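Local atomic coordinates of xylulokinase (Brucella ovis, PDB entry 5VM1), a protein that probably catalyses the ATP-dependent phosphorylation of D-xylulose to D-xylulose 5-phosphate, as a member of the FGGY family of carbohydrate kinases. Residues A[81-87]-A[237-243]. Coordinates in Å, arbitrary orientation, origin at the centre of the assembly. Residues are numbered along the deposited sequence.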
ATOM      1  N   ILE A  81      16.700   4.532 -12.890  1.00 55.50           N
ATOM      2  CA  ILE A  81      16.409   3.871 -11.614  1.00 54.30           C
ATOM      3  C   ILE A  81      15.067   4.380 -11.084  1.00 41.40           C
ATOM      4  O   ILE A  81      14.829   5.589 -11.053  1.00 43.54           O
ATOM      5  CB  ILE A  81      17.536   4.125 -10.583  1.00 49.19           C
ATOM      6  CG1 ILE A  81      18.810   3.397 -11.010  1.00 47.96           C
ATOM      7  CG2 ILE A  81      17.115   3.696  -9.180  1.00 42.35           C
ATOM      8  CD1 ILE A  81      20.020   3.700 -10.167  1.00 49.15           C
ATOM      9  N   GLY A  82      14.193   3.473 -10.685  1.00 48.56           N
ATOM     10  CA  GLY A  82      12.920   3.835 -10.067  1.00 37.18           C
ATOM     11  C   GLY A  82      12.842   3.359  -8.631  1.00 39.88           C
ATOM     12  O   GLY A  82      13.328   2.279  -8.305  1.00 48.01           O
ATOM     13  N   LEU A  83      12.223   4.171  -7.781  1.00 41.19           N
ATOM     14  CA  LEU A  83      12.128   3.914  -6.347  1.00 43.76           C
ATOM     15  C   LEU A  83      10.693   3.616  -5.897  1.00 43.78           C
ATOM     16  O   LEU A  83       9.722   4.192  -6.394  1.00 35.54           O
ATOM     17  CB  LEU A  83      12.659   5.105  -5.528  1.00 31.69           C
ATOM     18  CG  LEU A  83      14.079   5.528  -5.796  1.00 33.68           C
ATOM     19  CD1 LEU A  83      14.529   6.640  -4.858  1.00 33.42           C
ATOM     20  CD2 LEU A  83      14.940   4.336  -5.650  1.00 38.61           C
ATOM     21  N   SER A  84      10.586   2.750  -4.887  1.00 44.22           N
ATOM     22  CA  SER A  84       9.334   2.449  -4.212  1.00 30.70           C
ATOM     23  C   SER A  84       9.597   2.367  -2.719  1.00 33.88           C
ATOM     24  O   SER A  84      10.689   1.980  -2.289  1.00 41.05           O
ATOM     25  CB  SER A  84       8.732   1.130  -4.665  1.00 30.95           C
ATOM     26  OG  SER A  84       7.631   0.803  -3.846  1.00 47.13           O
ATOM     27  N   GLY A  85       8.609   2.761  -1.929  1.00 32.62           N
ATOM     28  CA  GLY A  85       8.790   2.742  -0.490  1.00 37.42           C
ATOM     29  C   GLY A  85       7.525   2.530   0.307  1.00 37.74           C
ATOM     30  O   GLY A  85       6.423   2.901  -0.113  1.00 24.26           O
ATOM     31  N   GLN A  86       7.711   1.959   1.499  1.00 36.24           N
ATOM     32  CA  GLN A  86       6.710   2.011   2.543  1.00 30.32           C
ATOM     33  C   GLN A  86       6.367   3.459   2.809  1.00 28.27           C
ATOM     34  O   GLN A  86       7.262   4.279   3.008  1.00 34.95           O
ATOM     35  CB  GLN A  86       7.275   1.374   3.803  1.00 42.18           C
ATOM     36  CG  GLN A  86       8.768   1.675   3.990  1.00 38.49           C
ATOM     37  CD  GLN A  86       9.286   1.435   5.408  1.00 41.76           C
ATOM     38  OE1 GLN A  86       8.634   1.751   6.405  1.00 45.54           O
ATOM     39  NE2 GLN A  86      10.451   0.815   5.493  1.00 38.51           N
ATOM     40  N   MET A  87       5.069   3.753   2.854  1.00 37.42           N
ATOM     41  CA  MET A  87       4.512   5.095   2.898  1.00 22.51           C
ATOM     42  C   MET A  87       4.568   5.674   4.312  1.00 32.32           C
ATOM     43  O   MET A  87       4.884   4.987   5.281  1.00 37.24           O
ATOM     44  CB  MET A  87       3.072   5.054   2.385  1.00 28.77           C
ATOM     45  CG  MET A  87       2.887   4.468   0.975  1.00 36.73           C
ATOM     46  SD  MET A  87       1.204   4.462   0.388  1.00 71.84           S
ATOM     47  CE  MET A  87       0.820   6.191   0.376  1.00 54.25           C
ATOM     48  N   VAL A 237      17.076   9.162 -12.047  1.00 44.11           N
ATOM     49  CA  VAL A 237      16.265   8.569 -10.981  1.00 44.96           C
ATOM     50  C   VAL A 237      14.833   9.090 -11.085  1.00 49.84           C
ATOM     51  O   VAL A 237      14.608  10.306 -11.139  1.00 47.81           O
ATOM     52  CB  VAL A 237      16.843   8.842  -9.581  1.00 42.72           C
ATOM     53  CG1 VAL A 237      16.019   8.111  -8.541  1.00 41.28           C
ATOM     54  CG2 VAL A 237      18.279   8.366  -9.497  1.00 44.88           C
ATOM     55  N   ALA A 238      13.868   8.169 -11.109  1.00 39.55           N
ATOM     56  CA  ALA A 238      12.471   8.544 -11.260  1.00 46.03           C
ATOM     57  C   ALA A 238      11.898   9.091  -9.952  1.00 49.70           C
ATOM     58  O   ALA A 238      12.495   8.986  -8.874  1.00 45.89           O
ATOM     59  CB  ALA A 238      11.640   7.358 -11.736  1.00 37.50           C
ATOM     60  N   GLY A 239      10.727   9.718 -10.071  1.00 43.86           N
ATOM     61  CA  GLY A 239      10.032  10.167  -8.883  1.00 45.01           C
ATOM     62  C   GLY A 239       9.679   9.016  -7.964  1.00 46.37           C
ATOM     63  O   GLY A 239       9.809   9.119  -6.741  1.00 42.91           O
ATOM     64  N   GLY A 240       9.255   7.902  -8.541  1.00 39.13           N
ATOM     65  CA  GLY A 240       8.900   6.750  -7.754  1.00 32.87           C
ATOM     66  C   GLY A 240       7.463   6.819  -7.269  1.00 31.48           C
ATOM     67  O   GLY A 240       6.631   7.559  -7.775  1.00 31.14           O
ATOM     68  N   ALA A 241       7.177   6.032  -6.250  1.00 31.51           N
ATOM     69  CA  ALA A 241       5.823   6.037  -5.729  1.00 33.45           C
ATOM     70  C   ALA A 241       5.860   5.428  -4.342  1.00 34.49           C
ATOM     71  O   ALA A 241       6.845   4.800  -3.954  1.00 39.31           O
ATOM     72  CB  ALA A 241       4.878   5.276  -6.665  1.00 29.28           C
ATOM     73  N   GLY A 242       4.781   5.630  -3.586  1.00 33.68           N
ATOM     74  CA  GLY A 242       4.570   4.790  -2.427  1.00 34.76           C
ATOM     75  C   GLY A 242       4.252   3.373  -2.861  1.00 30.10           C
ATOM     76  O   GLY A 242       3.862   3.131  -4.011  1.00 27.74           O
ATOM     77  N   ASP A 243       4.401   2.422  -1.925  1.00 35.46           N
ATOM     78  CA  ASP A 243       4.352   1.008  -2.313  1.00 34.73           C
ATOM     79  C   ASP A 243       3.010   0.649  -2.944  1.00 32.53           C
ATOM     80  O   ASP A 243       2.962  -0.143  -3.892  1.00 27.53           O
ATOM     81  CB  ASP A 243       4.653   0.068  -1.143  1.00 33.57           C
ATOM     82  CG  ASP A 243       3.772   0.316   0.061  1.00 45.38           C
ATOM     83  OD1 ASP A 243       2.862   1.158  -0.040  1.00 48.09           O
ATOM     84  OD2 ASP A 243       3.978  -0.352   1.103  1.00 52.57           O
TER
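Two parallel strands lie side by side here, pairing Ile81 with Val237, slipping by one residue, then pairing Ser84 with Ala241 and Gly85 with Gly242. Ala238 N donates to Ile81 O (2.8 Å) before the slip, and Ala241 N to Leu83 O (3.1 Å) after it. Glycine suits Gly240 doubly: its positive phi would jam a CB against the preceding carbonyl, and that CB would also strike Leu83 O, which lies 3.0 Å from Gly240 CA.

On one face the branched, strand-loving Ile81 (m, t) and Val237 (t) sit together, and Leu83 (m, t) brings CD1 to 4.2 Å from Val237 CG1; helix 161-170 packs over Leu83 and Val237. The opposite face carries small residues, Ser84 and Ala241, against which helix 433-446 lies close. In its t rotamer Ser84 has OG 3.6 Å from Asp243 CA, but its hydrogen bond goes to Asp14, a residue predicted to be important for activity.

At the strand ends, Gly242 occupies the N-cap position of helix 243-251, and a CB there would collide with Met87 CG. Asp243, first in the helix, gives a weak bond from N to Gly85 O (2.8 Å); its p rotamer sets OD1 3.5 Å from Met87 CG, and OD2 lies 3.9 Å from Gln86 CA. Met87, a predicted substrate-binding residue, thus meets the predicted proton acceptor Asp243 where the strands run out, consistent with the sugar-kinase active site that FGGY kinases build at the strand ends of their actin-like ATPase fold.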